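Local coordinates for uricase (Arthrobacter globiformis, PDB 2YZC), which catalyses the oxidation of uric acid to 5-hydroxyisourate, which is further processed to (S)-allantoin, at residues 105-110 against 136-141. Numbering follows the deposited sequence.
Sequences GGRWAA and VLEISG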
ATOM      1  N   GLY A 105       7.285  33.023   2.105  1.00 24.19           N
ATOM      2  CA  GLY A 105       7.989  31.907   1.508  1.00 21.84           C
ATOM      3  C   GLY A 105       7.079  30.705   1.404  1.00 20.20           C
ATOM      4  O   GLY A 105       5.858  30.844   1.429  1.00 20.08           O
ATOM      5  N   GLY A 106       7.670  29.525   1.285  1.00 20.91           N
ATOM      6  CA  GLY A 106       6.863  28.327   1.177  1.00 20.19           C
ATOM      7  C   GLY A 106       7.669  27.134   0.722  1.00 19.61           C
ATOM      8  O   GLY A 106       8.897  27.188   0.632  1.00 19.13           O
ATOM      9  N   ARG A 107       6.967  26.047   0.430  1.00 19.82           N
ATOM     10  CA  ARG A 107       7.603  24.821  -0.017  1.00 20.18           C
ATOM     11  C   ARG A 107       6.729  24.216  -1.112  1.00 20.79           C
ATOM     12  O   ARG A 107       5.550  23.936  -0.897  1.00 23.31           O
ATOM     13  CB  ARG A 107       7.731  23.844   1.159  1.00 22.55           C
ATOM     14  CG  ARG A 107       8.451  22.540   0.832  0.50 22.64           C
ATOM     15  CD  ARG A 107       8.388  21.580   2.015  1.00 27.26           C
ATOM     16  NE  ARG A 107       9.032  20.296   1.734  1.00 31.23           N
ATOM     17  CZ  ARG A 107      10.337  20.054   1.861  1.00 36.46           C
ATOM     18  NH1 ARG A 107      11.170  21.006   2.273  1.00 33.34           N
ATOM     19  NH2 ARG A 107      10.812  18.847   1.571  1.00 37.69           N
ATOM     20  N   TRP A 108       7.301  24.049  -2.294  1.00 18.67           N
ATOM     21  CA  TRP A 108       6.573  23.473  -3.413  1.00 19.32           C
ATOM     22  C   TRP A 108       7.340  22.235  -3.834  1.00 20.51           C
ATOM     23  O   TRP A 108       8.558  22.278  -4.024  1.00 19.73           O
ATOM     24  CB  TRP A 108       6.475  24.489  -4.551  1.00 18.64           C
ATOM     25  CG  TRP A 108       5.651  25.678  -4.150  1.00 20.20           C
ATOM     26  CD1 TRP A 108       4.293  25.818  -4.272  1.00 20.94           C
ATOM     27  CD2 TRP A 108       6.110  26.837  -3.445  1.00 19.00           C
ATOM     28  NE1 TRP A 108       3.881  26.992  -3.680  1.00 19.54           N
ATOM     29  CE2 TRP A 108       4.976  27.634  -3.164  1.00 21.10           C
ATOM     30  CE3 TRP A 108       7.370  27.279  -3.018  1.00 20.22           C
ATOM     31  CZ2 TRP A 108       5.067  28.850  -2.474  1.00 19.52           C
ATOM     32  CZ3 TRP A 108       7.457  28.486  -2.331  1.00 19.11           C
ATOM     33  CH2 TRP A 108       6.312  29.256  -2.068  1.00 19.94           C
ATOM     34  N   ALA A 109       6.626  21.124  -3.964  1.00 18.65           N
ATOM     35  CA  ALA A 109       7.268  19.874  -4.323  1.00 18.41           C
ATOM     36  C   ALA A 109       6.491  19.109  -5.374  1.00 18.22           C
ATOM     37  O   ALA A 109       5.298  19.345  -5.594  1.00 17.44           O
ATOM     38  CB  ALA A 109       7.451  19.015  -3.077  1.00 16.69           C
ATOM     39  N   ALA A 110       7.177  18.184  -6.029  1.00 17.72           N
ATOM     40  CA  ALA A 110       6.534  17.390  -7.053  1.00 18.34           C
ATOM     41  C   ALA A 110       7.254  16.092  -7.321  1.00 19.12           C
ATOM     42  O   ALA A 110       8.468  15.977  -7.144  1.00 18.61           O
ATOM     43  CB  ALA A 110       6.430  18.187  -8.353  1.00 19.41           C
ATOM     44  N   VAL A 136      11.984  19.603  -4.944  1.00 17.72           N
ATOM     45  CA  VAL A 136      11.442  20.370  -3.836  1.00 18.14           C
ATOM     46  C   VAL A 136      12.057  21.748  -3.907  1.00 19.49           C
ATOM     47  O   VAL A 136      13.275  21.884  -4.040  1.00 19.40           O
ATOM     48  CB  VAL A 136      11.812  19.757  -2.462  1.00 20.83           C
ATOM     49  CG1 VAL A 136      11.368  20.690  -1.344  1.00 23.58           C
ATOM     50  CG2 VAL A 136      11.151  18.390  -2.294  1.00 22.25           C
ATOM     51  N   LEU A 137      11.209  22.764  -3.844  1.00 19.10           N
ATOM     52  CA  LEU A 137      11.670  24.143  -3.862  1.00 20.50           C
ATOM     53  C   LEU A 137      11.221  24.796  -2.573  1.00 20.25           C
ATOM     54  O   LEU A 137      10.079  24.623  -2.152  1.00 20.45           O
ATOM     55  CB  LEU A 137      11.053  24.922  -5.040  1.00 18.96           C
ATOM     56  CG  LEU A 137      11.105  26.455  -4.894  1.00 21.15           C
ATOM     57  CD1 LEU A 137      12.538  26.951  -5.059  1.00 17.08           C
ATOM     58  CD2 LEU A 137      10.199  27.112  -5.935  1.00 19.99           C
ATOM     59  N   GLU A 138      12.127  25.512  -1.919  1.00 20.43           N
ATOM     60  CA  GLU A 138      11.758  26.244  -0.723  1.00 21.04           C
ATOM     61  C   GLU A 138      12.206  27.675  -0.937  1.00 21.76           C
ATOM     62  O   GLU A 138      13.333  27.924  -1.359  1.00 21.97           O
ATOM     63  CB  GLU A 138      12.410  25.669   0.541  1.00 23.92           C
ATOM     64  CG  GLU A 138      11.610  24.537   1.184  1.00 28.67           C
ATOM     65  CD  GLU A 138      11.873  24.382   2.678  1.00 33.18           C
ATOM     66  OE1 GLU A 138      11.299  23.452   3.291  1.00 34.02           O
ATOM     67  OE2 GLU A 138      12.647  25.187   3.246  1.00 34.63           O
ATOM     68  N   ILE A 139      11.304  28.613  -0.680  1.00 21.49           N
ATOM     69  CA  ILE A 139      11.617  30.025  -0.823  1.00 22.10           C
ATOM     70  C   ILE A 139      11.600  30.654   0.559  1.00 23.53           C
ATOM     71  O   ILE A 139      10.684  30.423   1.352  1.00 23.45           O
ATOM     72  CB  ILE A 139      10.588  30.770  -1.710  1.00 20.81           C
ATOM     73  CG1 ILE A 139      10.702  30.301  -3.162  1.00 22.69           C
ATOM     74  CG2 ILE A 139      10.837  32.277  -1.641  1.00 22.84           C
ATOM     75  CD1 ILE A 139       9.665  30.932  -4.094  1.00 20.55           C
ATOM     76  N   SER A 140      12.635  31.435   0.843  1.00 24.48           N
ATOM     77  CA  SER A 140      12.759  32.133   2.108  1.00 27.89           C
ATOM     78  C   SER A 140      13.259  33.511   1.707  1.00 29.58           C
ATOM     79  O   SER A 140      14.444  33.692   1.433  1.00 30.95           O
ATOM     80  CB  SER A 140      13.780  31.437   3.008  1.00 28.86           C
ATOM     81  OG  SER A 140      13.875  32.085   4.264  1.00 32.30           O
ATOM     82  N   GLY A 141      12.348  34.474   1.648  1.00 31.14           N
ATOM     83  CA  GLY A 141      12.734  35.811   1.242  1.00 33.45           C
ATOM     84  C   GLY A 141      13.102  35.756  -0.226  1.00 33.45           C
ATOM     85  O   GLY A 141      12.311  35.295  -1.049  1.00 33.19           O
TER
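Gly106 faces Ile139 and Trp108 faces Leu137 as hydrogen-bonded pairs of two antiparallel strands whose axes run at 169°, each pair closed by two N-H...O=C bonds, the shortest 2.7 Å from Leu137 N to Trp108 O. Between them lies the non-hydrogen-bonded pair Arg107-Glu138, whose side chains meet on one face of the sheet. Arg107 CG is anti to the backbone N (chi1 -177°), which lays it beside Glu138 CG; the chain runs extended to NE, and NH1 donates to Glu138 OE1 at 2.7 Å. This salt bridge is asymmetric: the oxygen lies close to the guanidinium plane, whereas NH1 meets it from above the carboxylate plane, the two planes being 83° apart. Val136 covers one guanidinium face, with CG1 over the centre and 3.4 Å from Arg107 CZ, while its other methyl, CG2, rests against Ala109 CB at 3.8 Å. An alanine in place of Arg107 would probably uncover Val136 CG1 and leave the Glu138 carboxylate with less charge compensation. On the other face, Trp108 reaches along its own strand over Gly106; a CB there would lie only 2.5 Å from Trp108 CH2. The six-membered ring meets the neighbouring strand obliquely, CZ3 packing 3.7 Å from Ile139 CD1 and CE3 4.1 Å from Leu137 CD2. Arg49 forms a second salt bridge to Glu138 OE1, and Ile294 O accepts a bond from Arg107 NH1, so the face of Arg107 and Glu138 also ties in strand 38-50 and the C-terminal segment. The contact joins the last two long strands, 103-117 and 131-140, of uricase's first T-fold (tunnelling-fold) unit; strands 38-50 and 143-157 flank them in the antiparallel sheet, and helix 85-99 packs on the apolar face, Thr97 against Trp108 and Ile139, Leu90 against Leu137.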